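Long-range contacts in polysaccharide Lyase Family 6 (Bacteroides cellulosilyticus, PDB 6QPS), which probably cleaves mannuronic acid-rich alginate by beta-elimination, as a calcium-containing polysaccharide lyase of family 6 from a human gut bacterium: residues H198-E203 with V235-S240; R257-E262 with N461-N466; R134-E139 with H168-N173. All coordinates share one frame; numbering follows the deposited sequence.

Contact 1 of 3, residues H198-E203 with V235-S240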
loop_
_atom_site.group_PDB
_atom_site.type_symbol
_atom_site.label_atom_id
_atom_site.label_comp_id
_atom_site.label_asym_id
_atom_site.label_seq_id
_atom_site.Cartn_x
_atom_site.Cartn_y
_atom_site.Cartn_z
ATOM N N HIS A 198 -4.691 -7.512 6.370
ATOM C CA HIS A 198 -5.002 -8.882 5.939
ATOM C C HIS A 198 -5.631 -8.947 4.547
ATOM O O HIS A 198 -6.386 -9.878 4.248
ATOM C CB HIS A 198 -5.866 -9.635 6.960
ATOM C CG HIS A 198 -5.233 -9.749 8.307
ATOM N ND1 HIS A 198 -4.323 -10.732 8.646
ATOM C CD2 HIS A 198 -5.394 -8.993 9.414
ATOM C CE1 HIS A 198 -3.963 -10.574 9.910
ATOM N NE2 HIS A 198 -4.583 -9.513 10.395
ATOM N N ASN A 199 -5.304 -7.994 3.675
ATOM C CA ASN A 199 -5.782 -8.036 2.299
ATOM C C ASN A 199 -4.734 -8.659 1.391
ATOM O O ASN A 199 -3.532 -8.659 1.691
ATOM C CB ASN A 199 -6.093 -6.625 1.810
ATOM C CG ASN A 199 -7.102 -5.948 2.667
ATOM O OD1 ASN A 199 -8.277 -6.291 2.666
ATOM N ND2 ASN A 199 -6.656 -4.954 3.404
ATOM N N PHE A 200 -5.210 -9.225 0.281
ATOM C CA PHE A 200 -4.368 -9.768 -0.779
ATOM C C PHE A 200 -4.542 -8.876 -2.011
ATOM O O PHE A 200 -5.593 -8.899 -2.671
ATOM C CB PHE A 200 -4.756 -11.225 -1.068
ATOM C CG PHE A 200 -3.724 -12.003 -1.872
ATOM C CD1 PHE A 200 -3.601 -11.815 -3.236
ATOM C CD2 PHE A 200 -2.892 -12.914 -1.245
ATOM C CE1 PHE A 200 -2.664 -12.543 -3.964
ATOM C CE2 PHE A 200 -1.955 -13.631 -1.967
ATOM C CZ PHE A 200 -1.844 -13.429 -3.316
ATOM N N PHE A 201 -3.518 -8.085 -2.305
ATOM C CA PHE A 201 -3.487 -7.236 -3.493
ATOM C C PHE A 201 -2.769 -8.056 -4.562
ATOM O O PHE A 201 -1.559 -8.269 -4.476
ATOM C CB PHE A 201 -2.761 -5.923 -3.197
ATOM C CG PHE A 201 -3.440 -5.066 -2.155
ATOM C CD1 PHE A 201 -3.056 -5.157 -0.838
ATOM C CD2 PHE A 201 -4.454 -4.178 -2.482
ATOM C CE1 PHE A 201 -3.662 -4.402 0.138
ATOM C CE2 PHE A 201 -5.059 -3.385 -1.499
ATOM C CZ PHE A 201 -4.667 -3.510 -0.189
ATOM N N GLY A 202 -3.521 -8.600 -5.519
ATOM C CA GLY A 202 -2.977 -9.465 -6.553
ATOM C C GLY A 202 -2.470 -8.742 -7.786
ATOM O O GLY A 202 -2.191 -7.536 -7.784
ATOM N N GLU A 203 -2.393 -9.501 -8.871
ATOM C CA GLU A 203 -1.598 -9.093 -10.008
ATOM C C GLU A 203 -2.063 -7.767 -10.595
ATOM O O GLU A 203 -3.263 -7.508 -10.763
ATOM C CB GLU A 203 -1.658 -10.187 -11.070
ATOM C CG GLU A 203 -0.756 -9.875 -12.267
ATOM C CD GLU A 203 -0.349 -11.102 -13.063
ATOM O OE1 GLU A 203 -1.111 -12.086 -13.071
ATOM O OE2 GLU A 203 0.737 -11.067 -13.681
ATOM N N VAL A 235 -0.626 -8.849 1.822
ATOM C CA VAL A 235 0.201 -9.429 0.759
ATOM C C VAL A 235 0.028 -8.617 -0.520
ATOM O O VAL A 235 -1.099 -8.274 -0.898
ATOM C CB VAL A 235 -0.167 -10.896 0.485
ATOM C CG1 VAL A 235 0.639 -11.457 -0.674
ATOM C CG2 VAL A 235 0.072 -11.741 1.697
ATOM N N PHE A 236 1.156 -8.306 -1.166
ATOM C CA PHE A 236 1.213 -7.687 -2.494
ATOM C C PHE A 236 1.873 -8.710 -3.417
ATOM O O PHE A 236 3.057 -9.025 -3.259
ATOM C CB PHE A 236 1.984 -6.366 -2.443
ATOM C CG PHE A 236 1.337 -5.358 -1.526
ATOM C CD1 PHE A 236 1.565 -5.406 -0.162
ATOM C CD2 PHE A 236 0.474 -4.411 -2.019
ATOM C CE1 PHE A 236 0.941 -4.511 0.690
ATOM C CE2 PHE A 236 -0.153 -3.511 -1.162
ATOM C CZ PHE A 236 0.071 -3.577 0.187
ATOM N N PHE A 237 1.116 -9.244 -4.372
ATOM C CA PHE A 237 1.528 -10.373 -5.227
ATOM C C PHE A 237 1.512 -9.929 -6.684
ATOM O O PHE A 237 0.442 -9.661 -7.249
ATOM C CB PHE A 237 0.545 -11.524 -4.983
ATOM C CG PHE A 237 0.690 -12.731 -5.892
ATOM C CD1 PHE A 237 -0.119 -12.885 -7.008
ATOM C CD2 PHE A 237 1.571 -13.750 -5.567
ATOM C CE1 PHE A 237 -0.028 -14.028 -7.816
ATOM C CE2 PHE A 237 1.675 -14.892 -6.379
ATOM C CZ PHE A 237 0.892 -15.026 -7.492
ATOM N N ARG A 238 2.694 -9.829 -7.286
ATOM C CA ARG A 238 2.802 -9.464 -8.699
ATOM C C ARG A 238 2.142 -8.115 -8.969
ATOM O O ARG A 238 1.563 -7.883 -10.042
ATOM C CB ARG A 238 2.280 -10.597 -9.590
ATOM C CG ARG A 238 3.133 -11.844 -9.393
ATOM C CD ARG A 238 2.626 -12.995 -10.192
ATOM N NE ARG A 238 3.538 -14.130 -10.066
ATOM C CZ ARG A 238 3.283 -15.361 -10.495
ATOM N NH1 ARG A 238 2.114 -15.639 -11.072
ATOM N NH2 ARG A 238 4.207 -16.309 -10.338
ATOM N N CYS A 239 2.311 -7.184 -8.016
ATOM C CA CYS A 239 1.824 -5.812 -8.185
ATOM C C CYS A 239 2.883 -5.025 -8.948
ATOM O O CYS A 239 3.847 -4.526 -8.354
ATOM C CB CYS A 239 1.528 -5.156 -6.838
ATOM S SG CYS A 239 0.296 -6.015 -5.810
ATOM N N SER A 240 2.711 -4.908 -10.265
ATOM C CA SER A 240 3.786 -4.488 -11.160
ATOM C C SER A 240 3.321 -3.418 -12.133
ATOM O O SER A 240 3.861 -3.288 -13.230
ATOM C CB SER A 240 4.371 -5.698 -11.897
ATOM O OG SER A 240 4.840 -6.625 -10.922
HETATM O O HOH W 1 2.458 -8.670 -13.034
HETATM O O HOH W 2 -0.110 -14.358 -11.961
#
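Phe200 lays its ring obliquely across two side chains of the neighbouring strand: CE2 meets Val235 CG1 at 3.6 Å, and CZ reaches Phe237 CB at 3.5 Å. Its CG stands anti to the backbone N (chi1 -164°), which swings the ring across toward the neighbouring strand, where it spans both partners. Cut back to an alanine, this position would lose the ring, which is likely to open a gap between Val235, Phe237 and Leu456 of helix 454-465. On the other face of the strands Phe201 and Phe236 point the same way, their planes only 7° apart but slid so far that they barely overlap; Phe201 CD1 sits over one face of the Phe236 ring, 3.4 Å from Phe236 CE2. Three nearly straight backbone bonds fix this parallel register: Val235 N to Asn199 O, Phe201 N to Val235 O, and Phe237 N to Phe201 O at 2.8 Å. Past the strands, one water joins Glu203 OE1 to Arg238 NH1, so that carboxylate and guanidinium meet through solvent, while Arg238 NE makes its salt bridge to Glu262. Arg238 CG lies over a face of the Phe237 ring. Further out, Asn199 OD1 accepts from Cys169 N, and Phe236 stacks on Phe260, continuing the inward row of phenylalanines. Such in-register parallel strands with like residues stacked from turn to turn are the signature of the parallel beta-helix, the fold of this lyase family.

Contact 2 of 3, residues R257-E262 with N461-N466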
loop_
_atom_site.group_PDB
_atom_site.type_symbol
_atom_site.label_atom_id
_atom_site.label_comp_id
_atom_site.label_asym_id
_atom_site.label_seq_id
_atom_site.Cartn_x
_atom_site.Cartn_y
_atom_site.Cartn_z
ATOM N N ARG A 257 4.665 -5.392 8.657
ATOM C CA ARG A 257 4.451 -6.833 8.470
ATOM C C ARG A 257 3.743 -7.156 7.153
ATOM O O ARG A 257 3.025 -8.159 7.037
ATOM C CB ARG A 257 3.728 -7.484 9.657
ATOM C CG ARG A 257 4.572 -7.641 10.916
ATOM C CD ARG A 257 3.714 -8.011 12.130
ATOM N NE ARG A 257 2.881 -9.187 11.869
ATOM C CZ ARG A 257 3.084 -10.388 12.379
ATOM N NH1 ARG A 257 4.117 -10.639 13.174
ATOM N NH2 ARG A 257 2.253 -11.370 12.062
ATOM N N ASN A 258 3.975 -6.349 6.119
ATOM C CA ASN A 258 3.451 -6.636 4.785
ATOM C C ASN A 258 4.466 -7.481 4.029
ATOM O O ASN A 258 5.660 -7.439 4.327
ATOM C CB ASN A 258 3.148 -5.349 4.016
ATOM C CG ASN A 258 2.156 -4.489 4.734
ATOM O OD1 ASN A 258 0.948 -4.781 4.788
ATOM N ND2 ASN A 258 2.661 -3.431 5.359
ATOM N N LEU A 259 3.978 -8.268 3.059
ATOM C CA LEU A 259 4.809 -9.111 2.197
ATOM C C LEU A 259 4.671 -8.610 0.768
ATOM O O LEU A 259 3.548 -8.508 0.261
ATOM C CB LEU A 259 4.376 -10.582 2.255
ATOM C CG LEU A 259 5.087 -11.531 1.280
ATOM C CD1 LEU A 259 6.550 -11.683 1.596
ATOM C CD2 LEU A 259 4.364 -12.878 1.310
ATOM N N PHE A 260 5.811 -8.309 0.122
ATOM C CA PHE A 260 5.869 -7.824 -1.264
ATOM C C PHE A 260 6.544 -8.904 -2.104
ATOM O O PHE A 260 7.757 -9.090 -2.016
ATOM C CB PHE A 260 6.621 -6.500 -1.342
ATOM C CG PHE A 260 6.010 -5.414 -0.480
ATOM C CD1 PHE A 260 6.381 -5.264 0.849
ATOM C CD2 PHE A 260 5.016 -4.578 -0.974
ATOM C CE1 PHE A 260 5.807 -4.273 1.651
ATOM C CE2 PHE A 260 4.453 -3.594 -0.172
ATOM C CZ PHE A 260 4.848 -3.457 1.138
ATOM N N TYR A 261 5.748 -9.639 -2.887
ATOM C CA TYR A 261 6.196 -10.852 -3.566
ATOM C C TYR A 261 6.136 -10.664 -5.072
ATOM O O TYR A 261 5.054 -10.442 -5.633
ATOM C CB TYR A 261 5.295 -12.020 -3.156
ATOM C CG TYR A 261 5.594 -13.382 -3.769
ATOM C CD1 TYR A 261 5.062 -13.748 -5.012
ATOM C CD2 TYR A 261 6.379 -14.311 -3.098
ATOM C CE1 TYR A 261 5.306 -14.993 -5.552
ATOM C CE2 TYR A 261 6.636 -15.560 -3.636
ATOM C CZ TYR A 261 6.115 -15.892 -4.878
ATOM O OH TYR A 261 6.332 -17.134 -5.443
ATOM N N GLU A 262 7.296 -10.794 -5.723
ATOM C CA GLU A 262 7.404 -10.700 -7.186
ATOM C C GLU A 262 6.723 -9.441 -7.738
ATOM O O GLU A 262 6.099 -9.476 -8.799
ATOM C CB GLU A 262 6.850 -11.959 -7.866
ATOM C CG GLU A 262 7.701 -13.201 -7.620
ATOM C CD GLU A 262 7.278 -14.411 -8.448
ATOM O OE1 GLU A 262 6.207 -14.389 -9.101
ATOM O OE2 GLU A 262 8.032 -15.406 -8.420
ATOM N N ASN A 461 -1.382 -20.455 -2.330
ATOM C CA ASN A 461 -0.670 -21.719 -2.493
ATOM C C ASN A 461 0.576 -21.551 -3.360
ATOM O O ASN A 461 1.605 -22.192 -3.113
ATOM C CB ASN A 461 -1.580 -22.771 -3.115
ATOM C CG ASN A 461 -0.865 -24.084 -3.332
ATOM O OD1 ASN A 461 -0.573 -24.477 -4.469
ATOM N ND2 ASN A 461 -0.545 -24.755 -2.247
ATOM N N HIS A 462 0.512 -20.667 -4.367
ATOM C CA HIS A 462 1.700 -20.385 -5.164
ATOM C C HIS A 462 2.831 -19.836 -4.296
ATOM O O HIS A 462 3.971 -20.313 -4.367
ATOM C CB HIS A 462 1.414 -19.423 -6.317
ATOM C CG HIS A 462 2.608 -19.252 -7.202
ATOM N ND1 HIS A 462 2.831 -20.034 -8.313
ATOM C CD2 HIS A 462 3.697 -18.458 -7.077
ATOM C CE1 HIS A 462 3.999 -19.716 -8.844
ATOM N NE2 HIS A 462 4.533 -18.744 -8.127
ATOM N N ILE A 463 2.543 -18.820 -3.482
ATOM C CA ILE A 463 3.577 -18.265 -2.602
ATOM C C ILE A 463 4.115 -19.364 -1.692
ATOM O O ILE A 463 5.329 -19.547 -1.555
ATOM C CB ILE A 463 3.032 -17.079 -1.782
ATOM C CG1 ILE A 463 2.643 -15.910 -2.689
ATOM C CG2 ILE A 463 4.068 -16.623 -0.749
ATOM C CD1 ILE A 463 1.876 -14.770 -1.968
ATOM N N ASP A 464 3.202 -20.119 -1.067
ATOM C CA ASP A 464 3.579 -21.155 -0.113
ATOM C C ASP A 464 4.552 -22.157 -0.731
ATOM O O ASP A 464 5.485 -22.615 -0.062
ATOM C CB ASP A 464 2.316 -21.878 0.379
ATOM C CG ASP A 464 2.573 -22.864 1.515
ATOM O OD1 ASP A 464 3.513 -22.673 2.293
ATOM O OD2 ASP A 464 1.793 -23.826 1.649
ATOM N N THR A 465 4.349 -22.518 -2.006
ATOM C CA THR A 465 5.166 -23.527 -2.681
ATOM C C THR A 465 6.276 -22.956 -3.564
ATOM O O THR A 465 6.991 -23.731 -4.215
ATOM C CB THR A 465 4.285 -24.483 -3.504
ATOM O OG1 THR A 465 3.533 -23.733 -4.466
ATOM C CG2 THR A 465 3.338 -25.268 -2.584
ATOM N N ASN A 466 6.440 -21.628 -3.612
ATOM C CA ASN A 466 7.480 -20.958 -4.419
ATOM C C ASN A 466 8.058 -19.818 -3.567
ATOM O O ASN A 466 7.881 -18.615 -3.811
ATOM C CB ASN A 466 6.934 -20.428 -5.747
ATOM C CG ASN A 466 6.424 -21.544 -6.646
ATOM O OD1 ASN A 466 7.147 -22.059 -7.497
ATOM N ND2 ASN A 466 5.165 -21.924 -6.457
HETATM O O HOH W 3 7.054 -17.953 -8.902
#
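Tyr261 reaches up from its strand to the C-terminal end of the chain's last helix, and its hydroxyl donates to Asn466 O at 2.7 Å, in the carbonyl plane and on a lone pair. The carbonyl oxygen also lies in the plane of the tyrosine ring, at its edge. With CG anti to the backbone N (chi1 180°), the tyrosine is stretched straight out toward the helix and offers a ring face to Ile463. There CG1 stands 3.8 Å from the ring centroid and only 3° off the normal, a well-centred CH-pi contact. Ile463 CG2 lies over the rim on the same face, 4.0 Å from Tyr261 CE2, and more distantly meets Leu259 CD2. His462 crosses the tyrosine at about a right angle, bringing the edge carbon CD2 to 3.4 Å from Tyr261 OH. The Asn466 side chain folds back instead: its ND2 lies over the His462 ring and donates to His462 O at 2.9 Å, tying Asn466 back to His462. A water links His462 NE2 to Glu262 OE2. The 461-465 part of helix 454-465 runs almost square to strand 259-261, at 85°, with Ile463 also touching Val235 and Phe237 of strand 230-237, while Leu259 packs on Cys444 and Ile445 of helix 433-445.

Contact 3 of 3, residues R134-E139 with H168-N173; sequences RCVIDE and HCYFAN
Two successive rungs of a right-handed parallel beta-helix meet here, strand 136-138 running beside strand 170-172 with axes 4.8 Å apart and 7° from parallel. Ile137 N donates to Tyr170 O at 2.9 Å, and bonds from Tyr170 N to Cys135 O and from Ala172 N to Ile137 O extend the pattern on both sides. Before the strands, Cys135 N makes a longer bond to Cys169 SG, 3.6 Å. On the inward side Ile137 CD1 touches the edge of the Phe171 ring in its plane, 3.6 Å from CE2; with CG1 anti to the carbonyl carbon (chi1 -55°) and the chain extended beyond it, the isoleucine lies obliquely against that edge. This alignment of like positions from coil to coil is what a beta-helix core consists of: Phe171 meets Phe201 of the next coil, and Cys135 lies beside Cys169, its CB 3.9 Å from Cys169 SG. On the outward side Val136 and Tyr170 lie side by side, Val136 CG1 coming to the tyrosine edge near the ring plane, and Tyr170 OH is hydrogen-bonded to Asn459 of helix 454-465. Where the strands end, Asn173 ND2 gives Asp138 OD1 a nearly linear bond of 2.8 Å on the syn side of the carboxylate, somewhat out of its plane; amide and carboxylate planes are turned 50° apart. Glu139 bends at chi2 and brings its carboxylate nearly parallel to the Asn173 amide, with OE2 3.5 Å from Asn173 CB, while OE1 is held in a salt bridge by Arg175.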
loop_
_atom_site.group_PDB
_atom_site.type_symbol
_atom_site.label_atom_id
_atom_site.label_comp_id
_atom_site.label_asym_id
_atom_site.label_seq_id
_atom_site.Cartn_x
_atom_site.Cartn_y
_atom_site.Cartn_z
ATOM N N ARG A 134 -13.854 -9.328 3.628
ATOM C CA ARG A 134 -14.096 -10.568 2.888
ATOM C C ARG A 134 -14.806 -10.308 1.564
ATOM O O ARG A 134 -15.624 -11.116 1.118
ATOM C CB ARG A 134 -14.881 -11.592 3.711
ATOM C CG ARG A 134 -14.313 -11.840 5.091
ATOM C CD ARG A 134 -15.021 -12.986 5.802
ATOM N NE ARG A 134 -16.477 -12.838 5.840
ATOM C CZ ARG A 134 -17.163 -12.283 6.829
ATOM N NH1 ARG A 134 -16.542 -11.785 7.887
ATOM N NH2 ARG A 134 -18.485 -12.218 6.758
ATOM N N CYS A 135 -14.446 -9.212 0.903
ATOM C CA CYS A 135 -14.961 -8.881 -0.421
ATOM C C CYS A 135 -13.867 -9.060 -1.465
ATOM O O CYS A 135 -12.670 -9.040 -1.161
ATOM C CB CYS A 135 -15.484 -7.441 -0.462
ATOM S SG CYS A 135 -16.986 -7.201 0.510
ATOM N N VAL A 136 -14.291 -9.249 -2.712
ATOM C CA VAL A 136 -13.393 -9.338 -3.851
ATOM C C VAL A 136 -13.711 -8.211 -4.827
ATOM O O VAL A 136 -14.882 -7.910 -5.089
ATOM C CB VAL A 136 -13.557 -10.707 -4.545
ATOM C CG1 VAL A 136 -12.843 -10.721 -5.900
ATOM C CG2 VAL A 136 -13.056 -11.864 -3.686
ATOM N N ILE A 137 -12.658 -7.611 -5.380
ATOM C CA ILE A 137 -12.759 -6.770 -6.571
ATOM C C ILE A 137 -11.792 -7.353 -7.598
ATOM O O ILE A 137 -10.565 -7.339 -7.400
ATOM C CB ILE A 137 -12.421 -5.302 -6.281
ATOM C CG1 ILE A 137 -13.288 -4.732 -5.158
ATOM C CG2 ILE A 137 -12.605 -4.464 -7.564
ATOM C CD1 ILE A 137 -13.026 -3.240 -4.824
ATOM N N ASP A 138 -12.336 -7.883 -8.699
ATOM C CA ASP A 138 -11.544 -8.563 -9.722
ATOM C C ASP A 138 -12.030 -8.121 -11.097
ATOM O O ASP A 138 -13.241 -8.099 -11.347
ATOM C CB ASP A 138 -11.681 -10.094 -9.586
ATOM C CG ASP A 138 -10.768 -10.867 -10.542
ATOM O OD1 ASP A 138 -9.716 -10.362 -10.947
ATOM O OD2 ASP A 138 -11.115 -12.006 -10.926
ATOM N N GLU A 139 -11.090 -7.730 -11.967
ATOM C CA GLU A 139 -11.401 -7.421 -13.375
ATOM C C GLU A 139 -12.426 -6.290 -13.508
ATOM O O GLU A 139 -13.228 -6.278 -14.445
ATOM C CB GLU A 139 -11.884 -8.658 -14.144
ATOM C CG GLU A 139 -10.913 -9.822 -14.180
ATOM C CD GLU A 139 -9.764 -9.635 -15.157
ATOM O OE1 GLU A 139 -9.693 -8.582 -15.832
ATOM O OE2 GLU A 139 -8.918 -10.560 -15.259
ATOM N N HIS A 168 -9.231 -8.430 4.901
ATOM C CA HIS A 168 -9.537 -9.770 4.395
ATOM C C HIS A 168 -10.185 -9.732 3.013
ATOM O O HIS A 168 -10.982 -10.604 2.665
ATOM C CB HIS A 168 -10.356 -10.583 5.398
ATOM C CG HIS A 168 -9.649 -10.800 6.703
ATOM N ND1 HIS A 168 -9.807 -9.962 7.783
ATOM C CD2 HIS A 168 -8.774 -11.763 7.099
ATOM C CE1 HIS A 168 -9.061 -10.396 8.786
ATOM N NE2 HIS A 168 -8.423 -11.485 8.399
ATOM N N CYS A 169 -9.784 -8.774 2.178
ATOM C CA CYS A 169 -10.277 -8.640 0.809
ATOM C C CYS A 169 -9.222 -9.097 -0.195
ATOM O O CYS A 169 -8.045 -9.262 0.135
ATOM C CB CYS A 169 -10.664 -7.185 0.523
ATOM S SG CYS A 169 -12.132 -6.568 1.411
ATOM N N TYR A 170 -9.663 -9.323 -1.434
ATOM C CA TYR A 170 -8.792 -9.680 -2.560
ATOM C C TYR A 170 -9.063 -8.692 -3.681
ATOM O O TYR A 170 -10.221 -8.532 -4.095
ATOM C CB TYR A 170 -9.118 -11.097 -3.035
ATOM C CG TYR A 170 -8.332 -11.633 -4.220
ATOM C CD1 TYR A 170 -8.813 -11.505 -5.505
ATOM C CD2 TYR A 170 -7.126 -12.285 -4.043
ATOM C CE1 TYR A 170 -8.115 -12.032 -6.603
ATOM C CE2 TYR A 170 -6.423 -12.801 -5.125
ATOM C CZ TYR A 170 -6.924 -12.663 -6.401
ATOM O OH TYR A 170 -6.203 -13.180 -7.479
ATOM N N PHE A 171 -8.011 -8.022 -4.152
ATOM C CA PHE A 171 -8.137 -7.024 -5.208
ATOM C C PHE A 171 -7.134 -7.370 -6.294
ATOM O O PHE A 171 -5.927 -7.367 -6.029
ATOM C CB PHE A 171 -7.804 -5.619 -4.696
ATOM C CG PHE A 171 -8.570 -5.177 -3.467
ATOM C CD1 PHE A 171 -7.981 -5.200 -2.216
ATOM C CD2 PHE A 171 -9.854 -4.689 -3.572
ATOM C CE1 PHE A 171 -8.668 -4.743 -1.103
ATOM C CE2 PHE A 171 -10.550 -4.248 -2.439
ATOM C CZ PHE A 171 -9.936 -4.261 -1.216
ATOM N N ALA A 172 -7.604 -7.654 -7.510
ATOM C CA ALA A 172 -6.669 -8.072 -8.548
ATOM C C ALA A 172 -7.141 -7.719 -9.952
ATOM O O ALA A 172 -8.329 -7.518 -10.216
ATOM C CB ALA A 172 -6.402 -9.585 -8.491
ATOM N N ASN A 173 -6.171 -7.679 -10.864
ATOM C CA ASN A 173 -6.404 -7.555 -12.308
ATOM C C ASN A 173 -7.032 -6.224 -12.709
ATOM O O ASN A 173 -7.899 -6.167 -13.587
ATOM C CB ASN A 173 -7.185 -8.754 -12.833
ATOM C CG ASN A 173 -6.462 -10.057 -12.523
ATOM O OD1 ASN A 173 -5.322 -10.230 -12.923
ATOM N ND2 ASN A 173 -7.076 -10.924 -11.738
#

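Along the chain contact 3 comes first, then contact 1, then contact 2, and the same order runs along the beta-helix. Strands 131-138, 170-172, 200-201, 230-237 and 254-261 are consecutive neighbours on one face of the coil. Contacts 3 and 1 lie about 10 Å apart between centres and join through Phe200 N to Cys169 O; contacts 1 and 2 lie about 9 Å apart and join through Phe236 N to Leu259 O. Contacts 2 and 3 are about 17 Å apart and do not touch. Helix 454-465, where the chain folds back over the beta-helix, lies across this face and reaches all three, covering several coils at once.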